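Local coordinates for LPXTG cell wall surface protein (Streptococcus gordonii, PDB 4IGB) that probably serves as a cell-wall-anchored surface adhesin, of which this chain holds the two N-terminal domains, N1 and N2, at residues Y164-N167 / K168-I172; D200-D203 / A204-K208; K349-G353 / G354-Q358. All coordinates share one frame; numbering follows the deposited sequence.

Interaction 1 (Y164-N167 / K168-I172); sequences YIMN and KAFWI
Met166 runs its side chain alongside Ala169 and sets its sulfur at the edge of the Phe170 ring, a local contact made where the loop after strand 157-158 bends into strand 170-182. Its CB already touches the methyl of Ala169, at 3.8 Å from Ala169 CB. CG then lies anti to the carbonyl carbon (chi1 -64°), and the rest of the chain is fully extended, which carries the sulfur past the alanine to the aromatic ring. Met166 SD packs 3.7 Å from Ala169 CB and 4.0 Å from Phe170 CE2, while the terminal CE continues beyond both. The sulfur sits almost in the ring plane: SD is 5.4 Å from the Phe170 centroid and 85° off the ring normal, a Met-aromatic contact at the edge. An unbranched, flexible methionine suits this spot, and a small alanine lets the chain pass. Met128 of helix 122-129 touches both Met166 and Phe170.

The backbone bends sharply at Lys168, whose phi is positive (58°). Inside this bend a water takes the N-H of Ala169, with its O 2.9 Å from Ala169 N, and can donate to Phe170 O or, weakly, to Met166 O, with more acceptors in reach than protons. Asn167 is used elsewhere: its ND2 binds Glu58 O, while its backbone N and O reach Glu127 and Gln123 of helix 122-129.

No direct hydrogen bond joins the two segments, so their contact rests on dispersion and on the sulfur at the ring edge, where the polarised C-H groups would favour it, while water serves the buried backbone.

Interaction 2 (D200-D203 / A204-K208); sequences DAID and ANNLK. With NA (sodium ion), chain M.
Asp203 folds its carboxylate back over the turn, against the backbone of Asn205 and Leu207, the amide of Asn205 and the side chain of Leu207. The motif is an Asx turn combined with a type I beta turn, Asp203 to Asn206, in the surface loop between strands 193-194 and 210-214 of the N-terminal domain. With CG between the backbone N and the carbonyl carbon (chi1 67°), Asp203 OD1 faces the N-H groups in and just after the turn and accepts two bonds, from Asn205 N at 2.8 Å and from Leu207 N at 2.9 Å. They arrive from opposite faces of the carboxylate: Asn205 N well above its plane, Leu207 N on the syn side. Aspartate suits the place because its short side chain can take backbone N-H groups that point in toward it; the turn's own bond, Asn206 N to Asp203 O, is weak.

OD2 accepts a bond from Glu277 N and a weak one from Asn205 ND2, whose amide plane stands 85° from the carboxylate. Leu207 CD1 packs 3.7 Å from Asp203 OD2. Next to the turn, Asp203 N donates to Leu207 O at 3.2 Å, and Ile202 bridges to Lys208, their aliphatic parts side by side.

Three residues before Asp203, Asp200 turns to the sodium ion, which Asp198, Thr248 and a water also bind. Asp200 OD2 stands 2.7 Å from the sodium ion.

Interaction 3 (K349-G353 / G354-Q358); sequences KVESG and GVTLQ
Val350 opens the contact by setting its CG1 against the CD1 of Leu357, 3.7 Å away, across a beta hairpin with a two-residue turn that joins strand 343-352 to the short strand 355-356 in the N2 domain. CG1 points anti to the backbone N (chi1 -175°), toward the leucine, and the two branched chains meet at an angle. Both also touch Tyr363 of strand 363-368, so the pair belongs to a buried apolar layer; beta-branched valine suits an extended strand, and the longer leucine chain reaches across to Val350 CG1. The Val350 carbonyl accepts from Leu357 N in its own plane, with a short 2.6 Å between Leu357 N and Val350 O. At the open end of the hairpin, a water accepts from Val350 N and donates to Leu357 O.

Glu351 comes next, paired with Thr356 in a non-hydrogen-bonded antiparallel position. Their side chains share one face of the sheet, where both polar groups suit a partly open surface. Here the strands come close: Glu351 CA lies 3.2 Å from Val355 O, a CA-H...O contact.

Ser352 and Val355 form the hydrogen-bonded pair that closes the turn. Ser352 N reaches Val355 O at 2.9 Å, in the carbonyl plane, whereas Val355 N returns to Ser352 O from above its plane. The small serine hydroxyl is directed away from the hairpin, OG binding Asp388 O.

Gly353 and Gly354 fill the two corners of a type I' turn. Both have positive phi, a conformation glycine adopts easily because it has no side chain. Beyond the second glycine the Val355 side chain lies beside the turn, its CG2 3.9 Å from Gly353 O.

Interactions 1 and 2 are neighbours in the N-terminal domain, their centres about 15 Å apart. They touch where Trp171 CD1 packs 3.4 Å from Leu207 CD1, so the start of strand 170-182 meets the residue just after the turn at 203-206. The sodium ion belongs to interaction 2 alone, where Asp200 supplies a ligand from the same loop. Interaction 3 lies in the other domain, N2, on the opposite side of the chain's centre. Its centre is about 62 Å from that of interaction 1 and about 56 Å from that of interaction 2, and the nearest atoms are still about 49 Å and 42 Å away, so it touches neither.

Interaction 1 (Y164-N167 / K168-I172)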
loop_
_atom_site.group_PDB
_atom_site.type_symbol
_atom_site.label_atom_id
_atom_site.label_comp_id
_atom_site.label_asym_id
_atom_site.label_seq_id
_atom_site.Cartn_x
_atom_site.Cartn_y
_atom_site.Cartn_z
ATOM N N TYR B 164 -27.379 -18.132 -10.300
ATOM C CA TYR B 164 -28.340 -17.901 -9.228
ATOM C C TYR B 164 -28.059 -16.609 -8.462
ATOM O O TYR B 164 -28.499 -16.442 -7.323
ATOM C CB TYR B 164 -28.407 -19.108 -8.278
ATOM C CG TYR B 164 -27.058 -19.686 -7.954
ATOM C CD1 TYR B 164 -26.201 -19.030 -7.077
ATOM C CD2 TYR B 164 -26.625 -20.875 -8.538
ATOM C CE1 TYR B 164 -24.945 -19.543 -6.777
ATOM C CE2 TYR B 164 -25.376 -21.397 -8.249
ATOM C CZ TYR B 164 -24.537 -20.724 -7.362
ATOM O OH TYR B 164 -23.289 -21.219 -7.057
ATOM N N ILE B 165 -27.336 -15.692 -9.094
ATOM C CA ILE B 165 -26.991 -14.425 -8.454
ATOM C C ILE B 165 -27.999 -13.335 -8.793
ATOM O O ILE B 165 -28.296 -13.097 -9.960
ATOM C CB ILE B 165 -25.588 -13.950 -8.850
ATOM C CG1 ILE B 165 -24.592 -15.115 -8.809
ATOM C CG2 ILE B 165 -25.131 -12.824 -7.925
ATOM C CD1 ILE B 165 -23.244 -14.786 -9.412
ATOM N N MET B 166 -28.519 -12.667 -7.769
ATOM C CA MET B 166 -29.513 -11.613 -7.957
ATOM C C MET B 166 -28.941 -10.370 -8.621
ATOM O O MET B 166 -27.852 -9.916 -8.265
ATOM C CB MET B 166 -30.110 -11.204 -6.612
ATOM C CG MET B 166 -30.880 -12.287 -5.930
ATOM S SD MET B 166 -31.612 -11.669 -4.399
ATOM C CE MET B 166 -32.458 -13.163 -3.886
ATOM N N ASN B 167 -29.688 -9.819 -9.575
ATOM C CA ASN B 167 -29.342 -8.544 -10.187
ATOM C C ASN B 167 -30.159 -7.402 -9.604
ATOM O O ASN B 167 -31.388 -7.459 -9.565
ATOM C CB ASN B 167 -29.561 -8.584 -11.701
ATOM C CG ASN B 167 -28.623 -9.539 -12.395
ATOM O OD1 ASN B 167 -28.932 -10.725 -12.554
ATOM N ND2 ASN B 167 -27.469 -9.026 -12.825
ATOM N N LYS B 168 -29.472 -6.364 -9.156
ATOM C CA LYS B 168 -30.147 -5.142 -8.751
ATOM C C LYS B 168 -31.159 -5.397 -7.658
ATOM O O LYS B 168 -32.234 -4.795 -7.656
ATOM C CB LYS B 168 -30.846 -4.499 -9.952
ATOM C CG LYS B 168 -29.908 -4.126 -11.080
ATOM C CD LYS B 168 -30.692 -3.755 -12.337
ATOM C CE LYS B 168 -29.768 -3.449 -13.495
ATOM N NZ LYS B 168 -30.546 -3.233 -14.744
ATOM N N ALA B 169 -30.819 -6.285 -6.730
ATOM C CA ALA B 169 -31.679 -6.572 -5.581
ATOM C C ALA B 169 -31.216 -5.860 -4.303
ATOM O O ALA B 169 -32.035 -5.381 -3.508
ATOM C CB ALA B 169 -31.754 -8.067 -5.347
ATOM N N PHE B 170 -29.904 -5.806 -4.095
ATOM C CA PHE B 170 -29.335 -5.086 -2.957
ATOM C C PHE B 170 -28.138 -4.293 -3.449
ATOM O O PHE B 170 -27.394 -4.772 -4.306
ATOM C CB PHE B 170 -28.803 -6.048 -1.876
ATOM C CG PHE B 170 -29.832 -6.981 -1.289
ATOM C CD1 PHE B 170 -30.398 -6.719 -0.055
ATOM C CD2 PHE B 170 -30.184 -8.142 -1.942
ATOM C CE1 PHE B 170 -31.318 -7.572 0.496
ATOM C CE2 PHE B 170 -31.103 -9.001 -1.397
ATOM C CZ PHE B 170 -31.677 -8.715 -0.175
ATOM N N TRP B 171 -27.913 -3.103 -2.899
ATOM C CA TRP B 171 -26.593 -2.495 -3.055
ATOM C C TRP B 171 -25.748 -2.938 -1.860
ATOM O O TRP B 171 -26.297 -3.348 -0.830
ATOM C CB TRP B 171 -26.643 -0.966 -3.213
ATOM C CG TRP B 171 -27.289 -0.180 -2.083
ATOM C CD1 TRP B 171 -28.621 0.035 -1.892
ATOM C CD2 TRP B 171 -26.613 0.536 -1.029
ATOM N NE1 TRP B 171 -28.821 0.833 -0.781
ATOM C CE2 TRP B 171 -27.605 1.146 -0.235
ATOM C CE3 TRP B 171 -25.268 0.707 -0.678
ATOM C CZ2 TRP B 171 -27.296 1.906 0.896
ATOM C CZ3 TRP B 171 -24.962 1.467 0.439
ATOM C CH2 TRP B 171 -25.973 2.060 1.210
ATOM N N ILE B 172 -24.427 -2.889 -2.001
ATOM C CA ILE B 172 -23.570 -3.440 -0.968
ATOM C C ILE B 172 -22.658 -2.387 -0.352
ATOM O O ILE B 172 -22.344 -1.366 -0.969
ATOM C CB ILE B 172 -22.719 -4.613 -1.498
ATOM C CG1 ILE B 172 -21.637 -4.093 -2.457
ATOM C CG2 ILE B 172 -23.613 -5.667 -2.150
ATOM C CD1 ILE B 172 -20.739 -5.185 -3.027
HETATM O O HOH W 1 -28.162 -7.220 -6.283
#

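Interaction 2 (D200-D203 / A204-K208)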
loop_
_atom_site.group_PDB
_atom_site.type_symbol
_atom_site.label_atom_id
_atom_site.label_comp_id
_atom_site.label_asym_id
_atom_site.label_seq_id
_atom_site.Cartn_x
_atom_site.Cartn_y
_atom_site.Cartn_z
ATOM N N ASP B 200 -17.230 6.089 -10.442
ATOM C CA ASP B 200 -18.004 6.879 -11.398
ATOM C C ASP B 200 -19.423 6.400 -11.649
ATOM O O ASP B 200 -20.124 6.971 -12.481
ATOM C CB ASP B 200 -17.256 6.965 -12.737
ATOM C CG ASP B 200 -17.521 5.763 -13.643
ATOM O OD1 ASP B 200 -17.787 4.670 -13.120
ATOM O OD2 ASP B 200 -17.465 5.908 -14.886
ATOM N N ALA B 201 -19.866 5.370 -10.938
ATOM C CA ALA B 201 -21.209 4.852 -11.179
ATOM C C ALA B 201 -22.254 5.596 -10.368
ATOM O O ALA B 201 -22.061 5.861 -9.187
ATOM C CB ALA B 201 -21.286 3.351 -10.899
ATOM N N ILE B 202 -23.361 5.932 -11.028
ATOM C CA ILE B 202 -24.508 6.538 -10.384
ATOM C C ILE B 202 -25.756 5.952 -11.030
ATOM O O ILE B 202 -25.853 5.899 -12.254
ATOM C CB ILE B 202 -24.488 8.080 -10.558
ATOM C CG1 ILE B 202 -23.179 8.659 -10.005
ATOM C CG2 ILE B 202 -25.711 8.723 -9.904
ATOM C CD1 ILE B 202 -23.117 10.173 -9.982
ATOM N N ASP B 203 -26.705 5.490 -10.223
ATOM C CA ASP B 203 -27.913 4.893 -10.791
ATOM C C ASP B 203 -29.128 5.809 -10.626
ATOM O O ASP B 203 -29.004 6.929 -10.130
ATOM C CB ASP B 203 -28.179 3.488 -10.223
ATOM C CG ASP B 203 -28.541 3.494 -8.741
ATOM O OD1 ASP B 203 -28.788 4.583 -8.177
ATOM O OD2 ASP B 203 -28.593 2.388 -8.140
ATOM N N ALA B 204 -30.298 5.333 -11.042
ATOM C CA ALA B 204 -31.527 6.124 -10.906
ATOM C C ALA B 204 -32.115 6.091 -9.493
ATOM O O ALA B 204 -33.139 6.716 -9.235
ATOM C CB ALA B 204 -32.572 5.684 -11.932
ATOM N N ASN B 205 -31.480 5.361 -8.576
ATOM C CA ASN B 205 -31.898 5.387 -7.176
ATOM C C ASN B 205 -31.139 6.506 -6.478
ATOM O O ASN B 205 -31.216 6.671 -5.256
ATOM C CB ASN B 205 -31.592 4.059 -6.485
ATOM C CG ASN B 205 -32.060 2.858 -7.284
ATOM O OD1 ASN B 205 -33.261 2.676 -7.494
ATOM N ND2 ASN B 205 -31.118 2.033 -7.737
ATOM N N ASN B 206 -30.410 7.268 -7.289
ATOM C CA ASN B 206 -29.430 8.245 -6.819
ATOM C C ASN B 206 -28.438 7.674 -5.809
ATOM O O ASN B 206 -27.936 8.387 -4.936
ATOM C CB ASN B 206 -30.101 9.498 -6.262
ATOM C CG ASN B 206 -29.232 10.735 -6.419
ATOM O OD1 ASN B 206 -28.529 10.892 -7.423
ATOM N ND2 ASN B 206 -29.264 11.612 -5.421
ATOM N N LEU B 207 -28.169 6.380 -5.927
ATOM C CA LEU B 207 -27.046 5.785 -5.224
ATOM C C LEU B 207 -25.794 6.151 -5.995
ATOM O O LEU B 207 -25.833 6.316 -7.207
ATOM C CB LEU B 207 -27.189 4.268 -5.157
ATOM C CG LEU B 207 -28.347 3.792 -4.297
ATOM C CD1 LEU B 207 -28.558 2.294 -4.465
ATOM C CD2 LEU B 207 -28.070 4.163 -2.852
ATOM N N LYS B 208 -24.677 6.269 -5.301
ATOM C CA LYS B 208 -23.438 6.657 -5.952
ATOM C C LYS B 208 -22.305 5.763 -5.491
ATOM O O LYS B 208 -22.154 5.495 -4.304
ATOM C CB LYS B 208 -23.114 8.111 -5.619
ATOM C CG LYS B 208 -24.238 9.084 -5.978
ATOM C CD LYS B 208 -24.087 10.414 -5.259
ATOM C CE LYS B 208 -25.177 11.401 -5.694
ATOM N NZ LYS B 208 -25.183 12.638 -4.856
HETATM NA NA NA M . -16.187 4.097 -16.348
HETATM O O HOH W 2 -14.652 2.546 -17.454
#

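Interaction 3 (K349-G353 / G354-Q358)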
loop_
_atom_site.group_PDB
_atom_site.type_symbol
_atom_site.label_atom_id
_atom_site.label_comp_id
_atom_site.label_asym_id
_atom_site.label_seq_id
_atom_site.Cartn_x
_atom_site.Cartn_y
_atom_site.Cartn_z
ATOM N N LYS B 349 31.060 12.541 6.224
ATOM C CA LYS B 349 30.892 13.538 5.176
ATOM C C LYS B 349 29.787 13.080 4.228
ATOM O O LYS B 349 29.510 11.883 4.111
ATOM C CB LYS B 349 32.207 13.770 4.409
ATOM C CG LYS B 349 32.610 12.626 3.491
ATOM C CD LYS B 349 33.851 12.958 2.648
ATOM C CE LYS B 349 34.407 11.695 1.970
ATOM N NZ LYS B 349 35.719 11.920 1.257
ATOM N N VAL B 350 29.163 14.038 3.560
ATOM C CA VAL B 350 28.034 13.772 2.679
ATOM C C VAL B 350 28.328 14.371 1.311
ATOM O O VAL B 350 28.667 15.548 1.214
ATOM C CB VAL B 350 26.754 14.432 3.224
ATOM C CG1 VAL B 350 25.551 14.053 2.377
ATOM C CG2 VAL B 350 26.532 14.059 4.710
ATOM N N GLU B 351 28.219 13.559 0.263
ATOM C CA GLU B 351 28.493 14.010 -1.102
ATOM C C GLU B 351 27.323 13.657 -1.998
ATOM O O GLU B 351 26.630 12.671 -1.761
ATOM C CB GLU B 351 29.716 13.296 -1.676
ATOM C CG GLU B 351 30.994 13.432 -0.869
ATOM C CD GLU B 351 32.080 12.486 -1.342
ATOM O OE1 GLU B 351 31.925 11.257 -1.159
ATOM O OE2 GLU B 351 33.091 12.965 -1.899
ATOM N N SER B 352 27.130 14.450 -3.046
ATOM C CA SER B 352 26.153 14.138 -4.076
ATOM C C SER B 352 26.515 14.875 -5.361
ATOM O O SER B 352 26.799 16.071 -5.340
ATOM C CB SER B 352 24.752 14.542 -3.632
ATOM O OG SER B 352 23.789 14.077 -4.561
ATOM N N GLY B 353 26.516 14.156 -6.474
ATOM C CA GLY B 353 26.793 14.770 -7.760
ATOM C C GLY B 353 28.164 15.410 -7.808
ATOM O O GLY B 353 28.329 16.472 -8.400
ATOM N N GLY B 354 29.146 14.772 -7.173
ATOM C CA GLY B 354 30.514 15.253 -7.214
ATOM C C GLY B 354 30.792 16.457 -6.331
ATOM O O GLY B 354 31.904 16.981 -6.312
ATOM N N VAL B 355 29.782 16.892 -5.591
ATOM C CA VAL B 355 29.935 17.989 -4.646
ATOM C C VAL B 355 29.889 17.492 -3.203
ATOM O O VAL B 355 29.030 16.682 -2.847
ATOM C CB VAL B 355 28.815 19.016 -4.826
ATOM C CG1 VAL B 355 28.852 20.033 -3.716
ATOM C CG2 VAL B 355 28.935 19.684 -6.185
ATOM N N THR B 356 30.814 17.979 -2.382
ATOM C CA THR B 356 30.797 17.710 -0.949
ATOM C C THR B 356 29.763 18.620 -0.320
ATOM O O THR B 356 29.870 19.843 -0.393
ATOM C CB THR B 356 32.175 17.955 -0.306
ATOM O OG1 THR B 356 33.145 17.130 -0.957
ATOM C CG2 THR B 356 32.153 17.625 1.178
ATOM N N LEU B 357 28.743 18.019 0.283
ATOM C CA LEU B 357 27.667 18.782 0.904
ATOM C C LEU B 357 28.131 19.414 2.211
ATOM O O LEU B 357 29.065 18.929 2.848
ATOM C CB LEU B 357 26.443 17.894 1.137
ATOM C CG LEU B 357 25.800 17.309 -0.124
ATOM C CD1 LEU B 357 24.406 16.779 0.168
ATOM C CD2 LEU B 357 25.762 18.339 -1.242
ATOM N N GLN B 358 27.479 20.503 2.602
ATOM C CA GLN B 358 27.877 21.245 3.791
ATOM C C GLN B 358 26.910 21.052 4.953
ATOM O O GLN B 358 25.699 21.208 4.799
ATOM C CB GLN B 358 28.004 22.737 3.470
ATOM C CG GLN B 358 28.934 23.050 2.310
ATOM C CD GLN B 358 28.621 24.382 1.655
ATOM O OE1 GLN B 358 28.291 24.442 0.472
ATOM N NE2 GLN B 358 28.723 25.459 2.424
HETATM O O HOH W 3 29.882 16.863 4.194
#